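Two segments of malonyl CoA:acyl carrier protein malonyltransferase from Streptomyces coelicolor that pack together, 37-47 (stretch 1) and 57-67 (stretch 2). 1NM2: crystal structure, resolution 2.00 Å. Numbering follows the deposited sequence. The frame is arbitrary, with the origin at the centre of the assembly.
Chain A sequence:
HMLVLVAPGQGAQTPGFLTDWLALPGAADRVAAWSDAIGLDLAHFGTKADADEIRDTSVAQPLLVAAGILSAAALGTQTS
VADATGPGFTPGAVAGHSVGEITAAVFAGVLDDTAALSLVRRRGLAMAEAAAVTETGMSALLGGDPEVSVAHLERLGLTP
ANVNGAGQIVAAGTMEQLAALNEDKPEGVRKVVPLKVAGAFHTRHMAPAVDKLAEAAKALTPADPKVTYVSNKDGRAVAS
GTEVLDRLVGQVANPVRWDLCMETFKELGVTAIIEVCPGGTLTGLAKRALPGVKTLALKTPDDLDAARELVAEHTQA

Stretch 1, residues 37-47: AIGLDLAHFGT
Stretch 2 (57-67) TSVAQPLLVAA

The helix that begins at Leu42 and the helix through 57-67, which runs on later in the chain, are nearly perpendicular and cross at -94° with axes 10.1 Å apart, Leu42 CA and Leu63 CA lying 6.0 Å from each other. The side-chain contacts are between apolar groups, some of them also resting against backbone carbonyls, with no hydrogen bond between the stretches, so packing rather than polar pairing characterises it.

Stretch 1 ends one helix at Ile38, turns at Gly39 with positive phi (62/44), extends through Leu40 (-150/130), and restarts after Asp41, whose OD2 caps His44 N at 3.1 Å. Ile38, before the turn, and Leu40, after it, both point toward stretch 2. Ile38 (p, t) sets CD1 3.9 Å from Pro62 CB; Leu40 (t, p) sets CD2 3.7 Å from Pro62 CG. Pro62, C-gamma endo, lacks an N-H, and helix 57-67 kinks there.

Leu42 and Leu63 leave their helices sideways, and their rotamers bring the ends back. Leu42 (m, t) places CD1 4.0 Å from Ala66 CB. Leu63 (t, p) places CD1 3.8 Å from Leu42 O and 3.9 Å from Gly46 CA, and CD2 3.7 Å from Phe45 O. An ideal CB on Gly46 would lie only 3.3 Å from Leu63 CD1, a tight fit.

Phe45 (m, chi2 105°) turns a ring face to Val59 (t), whose CG1 sits 3.8 Å from the centroid of the Phe45 ring, 26° off its normal: a CH-pi contact.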

# COMPACT_ATOMS: atom_id res chain seq x y z
N ALA A 37 -17.75 -5.74 11.57
CA ALA A 37 -16.62 -6.33 12.28
C ALA A 37 -15.58 -5.32 12.77
O ALA A 37 -14.98 -5.51 13.82
CB ALA A 37 -15.94 -7.37 11.39
N ILE A 38 -15.38 -4.24 12.01
CA ILE A 38 -14.38 -3.25 12.40
C ILE A 38 -14.95 -1.93 12.90
O ILE A 38 -14.21 -0.98 13.17
CB ILE A 38 -13.40 -2.94 11.23
CG1 ILE A 38 -14.16 -2.27 10.08
CG2 ILE A 38 -12.73 -4.23 10.76
CD1 ILE A 38 -13.27 -1.83 8.93
N GLY A 39 -16.28 -1.87 13.01
CA GLY A 39 -16.93 -0.67 13.49
C GLY A 39 -16.73 0.56 12.62
O GLY A 39 -16.47 1.65 13.13
N LEU A 40 -16.85 0.38 11.30
CA LEU A 40 -16.68 1.49 10.37
C LEU A 40 -17.53 1.25 9.12
O LEU A 40 -17.49 0.17 8.54
CB LEU A 40 -15.20 1.62 9.97
CG LEU A 40 -14.77 2.89 9.24
CD1 LEU A 40 -14.93 4.09 10.17
CD2 LEU A 40 -13.31 2.76 8.81
N ASP A 41 -18.31 2.25 8.72
CA ASP A 41 -19.19 2.12 7.56
C ASP A 41 -18.40 2.25 6.26
O ASP A 41 -18.37 3.31 5.64
CB ASP A 41 -20.29 3.19 7.64
CG ASP A 41 -21.38 2.98 6.61
OD1 ASP A 41 -22.43 3.65 6.72
OD2 ASP A 41 -21.21 2.16 5.68
N LEU A 42 -17.77 1.15 5.85
CA LEU A 42 -16.97 1.13 4.64
C LEU A 42 -17.73 1.56 3.39
O LEU A 42 -17.19 2.27 2.55
CB LEU A 42 -16.38 -0.27 4.43
CG LEU A 42 -15.39 -0.73 5.50
CD1 LEU A 42 -15.10 -2.22 5.34
CD2 LEU A 42 -14.10 0.09 5.41
N ALA A 43 -18.99 1.14 3.27
CA ALA A 43 -19.80 1.50 2.12
C ALA A 43 -19.95 3.02 2.01
O ALA A 43 -19.83 3.59 0.92
CB ALA A 43 -21.19 0.84 2.21
N HIS A 44 -20.19 3.68 3.13
CA HIS A 44 -20.34 5.13 3.11
C HIS A 44 -19.06 5.84 2.66
O HIS A 44 -19.09 6.72 1.80
CB HIS A 44 -20.71 5.66 4.50
CG HIS A 44 -20.55 7.14 4.64
ND1 HIS A 44 -21.41 8.05 4.05
CD2 HIS A 44 -19.59 7.88 5.25
CE1 HIS A 44 -20.99 9.27 4.29
NE2 HIS A 44 -19.89 9.20 5.02
N PHE A 45 -17.93 5.47 3.25
CA PHE A 45 -16.67 6.11 2.91
C PHE A 45 -16.21 5.82 1.49
O PHE A 45 -15.46 6.60 0.91
CB PHE A 45 -15.59 5.73 3.92
CG PHE A 45 -15.83 6.30 5.29
CD1 PHE A 45 -16.29 5.49 6.32
CD2 PHE A 45 -15.62 7.65 5.53
CE1 PHE A 45 -16.55 6.03 7.58
CE2 PHE A 45 -15.87 8.20 6.78
CZ PHE A 45 -16.34 7.39 7.81
N GLY A 46 -16.68 4.72 0.92
CA GLY A 46 -16.30 4.38 -0.43
C GLY A 46 -17.28 4.91 -1.47
O GLY A 46 -16.98 4.87 -2.67
N THR A 47 -18.43 5.42 -1.04
CA THR A 47 -19.43 5.93 -1.98
C THR A 47 -19.84 7.39 -1.81
O THR A 47 -19.75 8.17 -2.76
CB THR A 47 -20.71 5.07 -1.97
OG1 THR A 47 -21.31 5.12 -0.67
CG2 THR A 47 -20.40 3.63 -2.32
N THR A 57 -6.67 9.02 7.81
CA THR A 57 -5.84 7.83 7.76
C THR A 57 -6.47 6.60 8.44
O THR A 57 -6.22 5.47 8.02
CB THR A 57 -4.44 8.11 8.37
OG1 THR A 57 -3.64 6.92 8.31
CG2 THR A 57 -4.55 8.57 9.81
N SER A 58 -7.29 6.81 9.47
CA SER A 58 -7.91 5.68 10.15
C SER A 58 -9.02 5.08 9.28
O SER A 58 -9.41 3.92 9.45
CB SER A 58 -8.49 6.11 11.51
OG SER A 58 -9.50 7.09 11.36
N VAL A 59 -9.50 5.87 8.33
CA VAL A 59 -10.54 5.44 7.40
C VAL A 59 -9.92 4.90 6.11
O VAL A 59 -10.28 3.82 5.63
CB VAL A 59 -11.49 6.62 7.03
CG1 VAL A 59 -12.41 6.21 5.87
CG2 VAL A 59 -12.34 7.00 8.24
N ALA A 60 -8.97 5.65 5.55
CA ALA A 60 -8.33 5.26 4.31
C ALA A 60 -7.71 3.87 4.29
O ALA A 60 -7.88 3.12 3.32
CB ALA A 60 -7.26 6.29 3.93
N GLN A 61 -7.01 3.50 5.36
CA GLN A 61 -6.37 2.19 5.38
C GLN A 61 -7.35 1.01 5.25
O GLN A 61 -7.20 0.19 4.34
CB GLN A 61 -5.46 2.07 6.61
CG GLN A 61 -4.30 3.05 6.53
CD GLN A 61 -3.18 2.78 7.50
OE1 GLN A 61 -2.92 1.63 7.87
NE2 GLN A 61 -2.47 3.83 7.90
N PRO A 62 -8.35 0.91 6.14
CA PRO A 62 -9.28 -0.22 5.98
C PRO A 62 -10.09 -0.17 4.68
O PRO A 62 -10.42 -1.20 4.10
CB PRO A 62 -10.17 -0.13 7.23
CG PRO A 62 -10.11 1.33 7.60
CD PRO A 62 -8.63 1.65 7.37
N LEU A 63 -10.42 1.03 4.22
CA LEU A 63 -11.17 1.19 2.98
C LEU A 63 -10.37 0.64 1.80
O LEU A 63 -10.92 -0.06 0.94
CB LEU A 63 -11.49 2.67 2.74
CG LEU A 63 -12.22 3.02 1.44
CD1 LEU A 63 -13.54 2.25 1.33
CD2 LEU A 63 -12.49 4.53 1.41
N LEU A 64 -9.08 0.95 1.75
CA LEU A 64 -8.22 0.48 0.67
C LEU A 64 -8.11 -1.04 0.67
O LEU A 64 -8.14 -1.67 -0.39
CB LEU A 64 -6.82 1.09 0.80
CG LEU A 64 -6.70 2.55 0.34
CD1 LEU A 64 -5.39 3.16 0.82
CD2 LEU A 64 -6.80 2.59 -1.18
N VAL A 65 -7.99 -1.64 1.86
CA VAL A 65 -7.86 -3.09 1.96
C VAL A 65 -9.14 -3.79 1.51
O VAL A 65 -9.09 -4.78 0.78
CB VAL A 65 -7.51 -3.51 3.41
CG1 VAL A 65 -7.46 -5.03 3.52
CG2 VAL A 65 -6.14 -2.93 3.82
N ALA A 66 -10.29 -3.27 1.94
CA ALA A 66 -11.57 -3.86 1.55
C ALA A 66 -11.75 -3.77 0.04
O ALA A 66 -12.27 -4.69 -0.58
CB ALA A 66 -12.71 -3.13 2.25
N ALA A 67 -11.31 -2.66 -0.55
CA ALA A 67 -11.43 -2.48 -1.99
C ALA A 67 -10.57 -3.50 -2.74
O ALA A 67 -11.01 -4.08 -3.73
CB ALA A 67 -10.99 -1.06 -2.38